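Local coordinates for D-isomer specific 2-hydroxyacid dehydrogenase NAD-binding (Xanthobacter autotrophicus, PDB 4XA8) that interconverts D-isomers of 2-hydroxyacids and their 2-oxoacids with a nicotinamide cofactor, and binds NADPH, at the interface of chains A and B. Numbering follows the deposited sequence. Chains: chain A/B, D-isomer specific 2-hydroxyacid dehydrogenase NAD-binding.

Contact 1: the interface of chains A and B. Residues chain A 112-113, 116-117, 166; chain B 109, 112-113, 116.
A:Phe113 and B:Phe113 meet near the two-fold axis because each carries CG anti to its own backbone nitrogen (chi1 158°), which swings the ring off its helix towards the partner. The two rings cross as side chains, yet their planes lie nearly parallel. They are slid far apart, so rims rather than faces meet. CE1 of A:Phe113 is 3.6 Å from CE1 of B:Phe113. The CD1 atoms of A:Phe113 and B:Phe113 follow at 3.8 Å. CE1 of B:Phe113 also lies 3.7 Å from CB of A:Arg117, so the arginine meets the ring through the root of its side chain.

Leucines flank the rings. A:Leu116 has CG beside its backbone nitrogen (chi1 -69°) and slides past B:Phe113 in the opposite direction. Its CD1 methyl is 3.9 Å from CB of B:Phe113. The same A:Leu116 CD1 touches the backbone O of B:Ser109 at 3.3 Å, while CD2 faces the CB of that serine. The twin leucine, B:Leu116, packs on CB of A:Phe113 in the same way. A:Leu112 and B:Leu112 cross at about a right angle, but their CD2 methyls are modelled too close together for their exact placement to be trusted.

This is part of a symmetric helix-to-helix interface: helix 103-119 of one chain packs on its copy. The structure alone does not prove that the dimer forms in solution, though dimers are common in this family.

A:His166 closes one end. CD1 of A:Leu112, from the same chain, sits above one face of the imidazole, offset toward its rim. B:Ser109 meets the ring at its edge, with CA in the ring plane. The ring nitrogen NE2 of A:His166 is 3.6 Å from CD2 of B:Leu112. Water 1 adds a polar link beside this apolar patch. It lies 2.6 Å from the backbone O of A:His166. On the other side, the hydroxyl OG of B:Ser109 is 2.7 Å from the water oxygen.

Contact 2: the interface of chains A and B. Residues chain A 110, 113, 117, 279, 281, 284; chain B 113, 117, 122.
B:Ile122 supplies most of the apolar contact on its side by lying over one face of the A:Phe113 ring, towards the CZ rim. Its CG1 is 3.7 Å from CZ of A:Phe113. The branch methyl CG2 of B:Ile122 reaches the same CZ of A:Phe113 at 3.9 Å. CG2 stands anti to the backbone nitrogen and CG1 beside it (chi1 -63°), which sets CG1 over the rim of the face and CG2 beyond the CZ corner. The end methyl CD1 of B:Ile122 runs on to CD1 of A:Leu284, 3.9 Å away. A:Thr281, A:Leu279 and A:Phe110 lie farther round the isoleucine and touch it lightly. CB of B:Arg117 repeats on A:Phe113 the contact made by its twin.

The polar part is a shared water. Water 2 lies at the edge of both guanidinium groups, in their planes. NE of A:Arg117 and NE of B:Arg117 each sit 3.3 Å from the oxygen of water 2, a long and probably weak pair of links. NE of A:Arg117 is 6.5 Å from NE of B:Arg117, and the water between them may ease the meeting of like charges. CD2 of A:Leu279 lies above one face of the A:Arg117 guanidinium, toward its rim.

In the fold, B:Ile122 opens helix 122-130. It meets helix 103-119, strand 278-280 and the loop carrying A:Leu284, all of chain A. That leucine comes just before A:Ala285 and A:Ser286, positions that contact NADPH in another structure of this protein.

Contact 1: the interface of chains A and B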
loop_
_atom_site.group_PDB
_atom_site.type_symbol
_atom_site.label_atom_id
_atom_site.label_comp_id
_atom_site.label_asym_id
_atom_site.label_seq_id
_atom_site.Cartn_x
_atom_site.Cartn_y
_atom_site.Cartn_z
ATOM N N LEU A 112 6.434 1.067 1.814
ATOM C CA LEU A 112 5.696 1.848 0.810
ATOM C C LEU A 112 4.195 1.643 0.963
ATOM O O LEU A 112 3.424 2.610 0.909
ATOM C CB LEU A 112 6.155 1.441 -0.586
ATOM C CG LEU A 112 5.529 2.198 -1.744
ATOM C CD1 LEU A 112 5.813 3.707 -1.676
ATOM C CD2 LEU A 112 6.131 1.617 -3.007
ATOM N N PHE A 113 3.775 0.403 1.162
ATOM C CA PHE A 113 2.355 0.149 1.467
ATOM C C PHE A 113 1.860 0.975 2.667
ATOM O O PHE A 113 0.812 1.610 2.589
ATOM C CB PHE A 113 2.118 -1.357 1.731
ATOM C CG PHE A 113 0.868 -1.621 2.537
ATOM C CD1 PHE A 113 -0.381 -1.587 1.947
ATOM C CD2 PHE A 113 0.952 -1.868 3.894
ATOM C CE1 PHE A 113 -1.533 -1.799 2.726
ATOM C CE2 PHE A 113 -0.186 -2.069 4.682
ATOM C CZ PHE A 113 -1.424 -2.011 4.100
ATOM N N LEU A 116 1.837 4.769 1.860
ATOM C CA LEU A 116 0.754 5.138 0.902
ATOM C C LEU A 116 -0.646 5.049 1.566
ATOM O O LEU A 116 -1.541 5.880 1.325
ATOM C CB LEU A 116 0.778 4.251 -0.356
ATOM C CG LEU A 116 1.964 4.428 -1.308
ATOM C CD1 LEU A 116 2.052 3.313 -2.347
ATOM C CD2 LEU A 116 1.782 5.770 -1.943
ATOM N N ARG A 117 -0.785 4.066 2.432
ATOM C CA ARG A 117 -2.039 3.854 3.115
ATOM C C ARG A 117 -2.354 5.137 3.963
ATOM O O ARG A 117 -3.477 5.635 3.942
ATOM C CB ARG A 117 -1.963 2.581 3.936
ATOM C CG ARG A 117 -3.072 2.280 4.914
ATOM C CD ARG A 117 -2.946 0.920 5.639
ATOM N NE ARG A 117 -4.171 0.795 6.427
ATOM C CZ ARG A 117 -4.365 1.325 7.615
ATOM N NH1 ARG A 117 -3.394 1.974 8.224
ATOM N NH2 ARG A 117 -5.566 1.241 8.194
ATOM N N HIS A 166 8.270 7.884 -5.442
ATOM C CA HIS A 166 6.864 8.209 -5.458
ATOM C C HIS A 166 6.497 9.704 -5.283
ATOM O O HIS A 166 5.299 10.054 -5.239
ATOM C CB HIS A 166 6.157 7.278 -4.468
ATOM C CG HIS A 166 6.140 5.878 -4.958
ATOM N ND1 HIS A 166 7.238 5.042 -4.900
ATOM C CD2 HIS A 166 5.192 5.202 -5.640
ATOM C CE1 HIS A 166 6.947 3.896 -5.495
ATOM N NE2 HIS A 166 5.708 3.976 -5.944
ATOM N N SER B 109 1.281 4.744 -8.030
ATOM C CA SER B 109 1.484 4.617 -6.584
ATOM C C SER B 109 0.228 4.001 -5.982
ATOM O O SER B 109 0.307 3.102 -5.122
ATOM C CB SER B 109 1.742 6.000 -5.961
ATOM O OG SER B 109 2.963 6.560 -6.397
ATOM N N LEU B 112 0.137 0.269 -6.763
ATOM C CA LEU B 112 1.095 -0.467 -5.924
ATOM C C LEU B 112 0.534 -0.682 -4.525
ATOM O O LEU B 112 0.642 -1.784 -3.971
ATOM C CB LEU B 112 2.411 0.300 -5.865
ATOM C CG LEU B 112 3.534 -0.355 -5.081
ATOM C CD1 LEU B 112 3.921 -1.727 -5.656
ATOM C CD2 LEU B 112 4.717 0.589 -5.163
ATOM N N PHE B 113 -0.067 0.351 -3.954
ATOM C CA PHE B 113 -0.763 0.175 -2.666
ATOM C C PHE B 113 -1.798 -0.962 -2.713
ATOM O O PHE B 113 -1.820 -1.815 -1.830
ATOM C CB PHE B 113 -1.449 1.493 -2.235
ATOM C CG PHE B 113 -2.574 1.274 -1.252
ATOM C CD1 PHE B 113 -2.317 1.039 0.085
ATOM C CD2 PHE B 113 -3.887 1.271 -1.684
ATOM C CE1 PHE B 113 -3.380 0.800 0.975
ATOM C CE2 PHE B 113 -4.953 1.024 -0.812
ATOM C CZ PHE B 113 -4.694 0.767 0.508
ATOM N N LEU B 116 -0.089 -4.414 -3.176
ATOM C CA LEU B 116 0.637 -4.855 -1.950
ATOM C C LEU B 116 -0.347 -5.251 -0.818
ATOM O O LEU B 116 -0.129 -6.219 -0.067
ATOM C CB LEU B 116 1.597 -3.768 -1.433
ATOM C CG LEU B 116 2.822 -3.455 -2.297
ATOM C CD1 LEU B 116 3.535 -2.177 -1.861
ATOM C CD2 LEU B 116 3.712 -4.653 -2.195
HETATM O O HOH W 1 2.845 9.161 -5.657
#

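Contact 2: the interface of chains A and B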
loop_
_atom_site.group_PDB
_atom_site.type_symbol
_atom_site.label_atom_id
_atom_site.label_comp_id
_atom_site.label_asym_id
_atom_site.label_seq_id
_atom_site.Cartn_x
_atom_site.Cartn_y
_atom_site.Cartn_z
ATOM N N PHE A 110 6.892 -3.219 1.953
ATOM C CA PHE A 110 5.938 -3.090 3.033
ATOM C C PHE A 110 5.831 -1.610 3.548
ATOM O O PHE A 110 4.759 -1.096 3.805
ATOM C CB PHE A 110 6.305 -4.021 4.210
ATOM C CG PHE A 110 5.248 -4.059 5.279
ATOM C CD1 PHE A 110 4.076 -4.756 5.069
ATOM C CD2 PHE A 110 5.386 -3.353 6.445
ATOM C CE1 PHE A 110 3.077 -4.783 6.034
ATOM C CE2 PHE A 110 4.400 -3.374 7.403
ATOM C CZ PHE A 110 3.238 -4.093 7.204
ATOM N N PHE A 113 3.775 0.403 1.162
ATOM C CA PHE A 113 2.355 0.149 1.467
ATOM C C PHE A 113 1.860 0.975 2.667
ATOM O O PHE A 113 0.812 1.610 2.589
ATOM C CB PHE A 113 2.118 -1.357 1.731
ATOM C CG PHE A 113 0.868 -1.621 2.537
ATOM C CD1 PHE A 113 -0.381 -1.587 1.947
ATOM C CD2 PHE A 113 0.952 -1.868 3.894
ATOM C CE1 PHE A 113 -1.533 -1.799 2.726
ATOM C CE2 PHE A 113 -0.186 -2.069 4.682
ATOM C CZ PHE A 113 -1.424 -2.011 4.100
ATOM N N ARG A 117 -0.785 4.066 2.432
ATOM C CA ARG A 117 -2.039 3.854 3.115
ATOM C C ARG A 117 -2.354 5.137 3.963
ATOM O O ARG A 117 -3.477 5.635 3.942
ATOM C CB ARG A 117 -1.963 2.581 3.936
ATOM C CG ARG A 117 -3.072 2.280 4.914
ATOM C CD ARG A 117 -2.946 0.920 5.639
ATOM N NE ARG A 117 -4.171 0.795 6.427
ATOM C CZ ARG A 117 -4.365 1.325 7.615
ATOM N NH1 ARG A 117 -3.394 1.974 8.224
ATOM N NH2 ARG A 117 -5.566 1.241 8.194
ATOM N N LEU A 279 -3.614 0.231 12.725
ATOM C CA LEU A 279 -3.549 -1.078 12.070
ATOM C C LEU A 279 -2.432 -1.864 12.714
ATOM O O LEU A 279 -1.259 -1.395 12.783
ATOM C CB LEU A 279 -3.304 -0.966 10.542
ATOM C CG LEU A 279 -3.024 -2.281 9.764
ATOM C CD1 LEU A 279 -4.151 -3.288 9.935
ATOM C CD2 LEU A 279 -2.792 -2.022 8.277
ATOM N N THR A 281 -0.298 -5.136 12.521
ATOM C CA THR A 281 0.170 -6.195 11.659
ATOM C C THR A 281 1.124 -7.128 12.431
ATOM O O THR A 281 1.999 -6.683 13.165
ATOM C CB THR A 281 0.799 -5.696 10.336
ATOM O OG1 THR A 281 1.929 -4.833 10.536
ATOM C CG2 THR A 281 -0.261 -4.965 9.418
ATOM N N LEU A 284 4.888 -8.702 9.764
ATOM C CA LEU A 284 4.837 -8.934 8.349
ATOM C C LEU A 284 5.956 -8.291 7.579
ATOM O O LEU A 284 6.196 -8.657 6.432
ATOM C CB LEU A 284 3.542 -8.371 7.764
ATOM C CG LEU A 284 2.261 -8.933 8.360
ATOM C CD1 LEU A 284 1.097 -8.283 7.590
ATOM C CD2 LEU A 284 2.226 -10.442 8.278
ATOM N N PHE B 113 -0.067 0.351 -3.954
ATOM C CA PHE B 113 -0.763 0.175 -2.666
ATOM C C PHE B 113 -1.798 -0.962 -2.713
ATOM O O PHE B 113 -1.820 -1.815 -1.830
ATOM C CB PHE B 113 -1.449 1.493 -2.235
ATOM C CG PHE B 113 -2.574 1.274 -1.252
ATOM C CD1 PHE B 113 -2.317 1.039 0.085
ATOM C CD2 PHE B 113 -3.887 1.271 -1.684
ATOM C CE1 PHE B 113 -3.380 0.800 0.975
ATOM C CE2 PHE B 113 -4.953 1.024 -0.812
ATOM C CZ PHE B 113 -4.694 0.767 0.508
ATOM N N ARG B 117 -1.440 -4.519 -0.756
ATOM C CA ARG B 117 -2.438 -4.764 0.257
ATOM C C ARG B 117 -2.985 -6.223 0.058
ATOM O O ARG B 117 -3.112 -6.975 1.021
ATOM C CB ARG B 117 -3.510 -3.694 0.186
ATOM C CG ARG B 117 -4.773 -3.876 0.994
ATOM C CD ARG B 117 -5.765 -2.691 0.921
ATOM N NE ARG B 117 -6.832 -3.032 1.860
ATOM C CZ ARG B 117 -7.858 -3.810 1.591
ATOM N NH1 ARG B 117 -8.028 -4.296 0.378
ATOM N NH2 ARG B 117 -8.713 -4.145 2.560
ATOM N N ILE B 122 -3.418 -8.200 3.651
ATOM C CA ILE B 122 -3.848 -7.203 4.634
ATOM C C ILE B 122 -5.349 -7.332 5.034
ATOM O O ILE B 122 -5.672 -7.120 6.197
ATOM C CB ILE B 122 -3.463 -5.773 4.192
ATOM C CG1 ILE B 122 -1.905 -5.639 4.093
ATOM C CG2 ILE B 122 -4.024 -4.701 5.088
ATOM C CD1 ILE B 122 -1.089 -6.052 5.291
HETATM O O HOH W 2 -5.659 -1.151 4.262
#

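The centres of the C-alpha atoms of contact 1 and contact 2 are about 8 Å apart, and the two form one continuous surface. They share A:Phe113, A:Arg117 and B:Phe113, all on helix 103-119. Contact 1 follows that helix towards its earlier turns and the loop with A:His166. Contact 2 extends past its end to the next helix of the partner. Two-fold symmetry repeats each contact with the chains exchanged. The same helix therefore serves both contacts in both chains, which would fix how the two subunits are turned against each other if this dimer is the biological one.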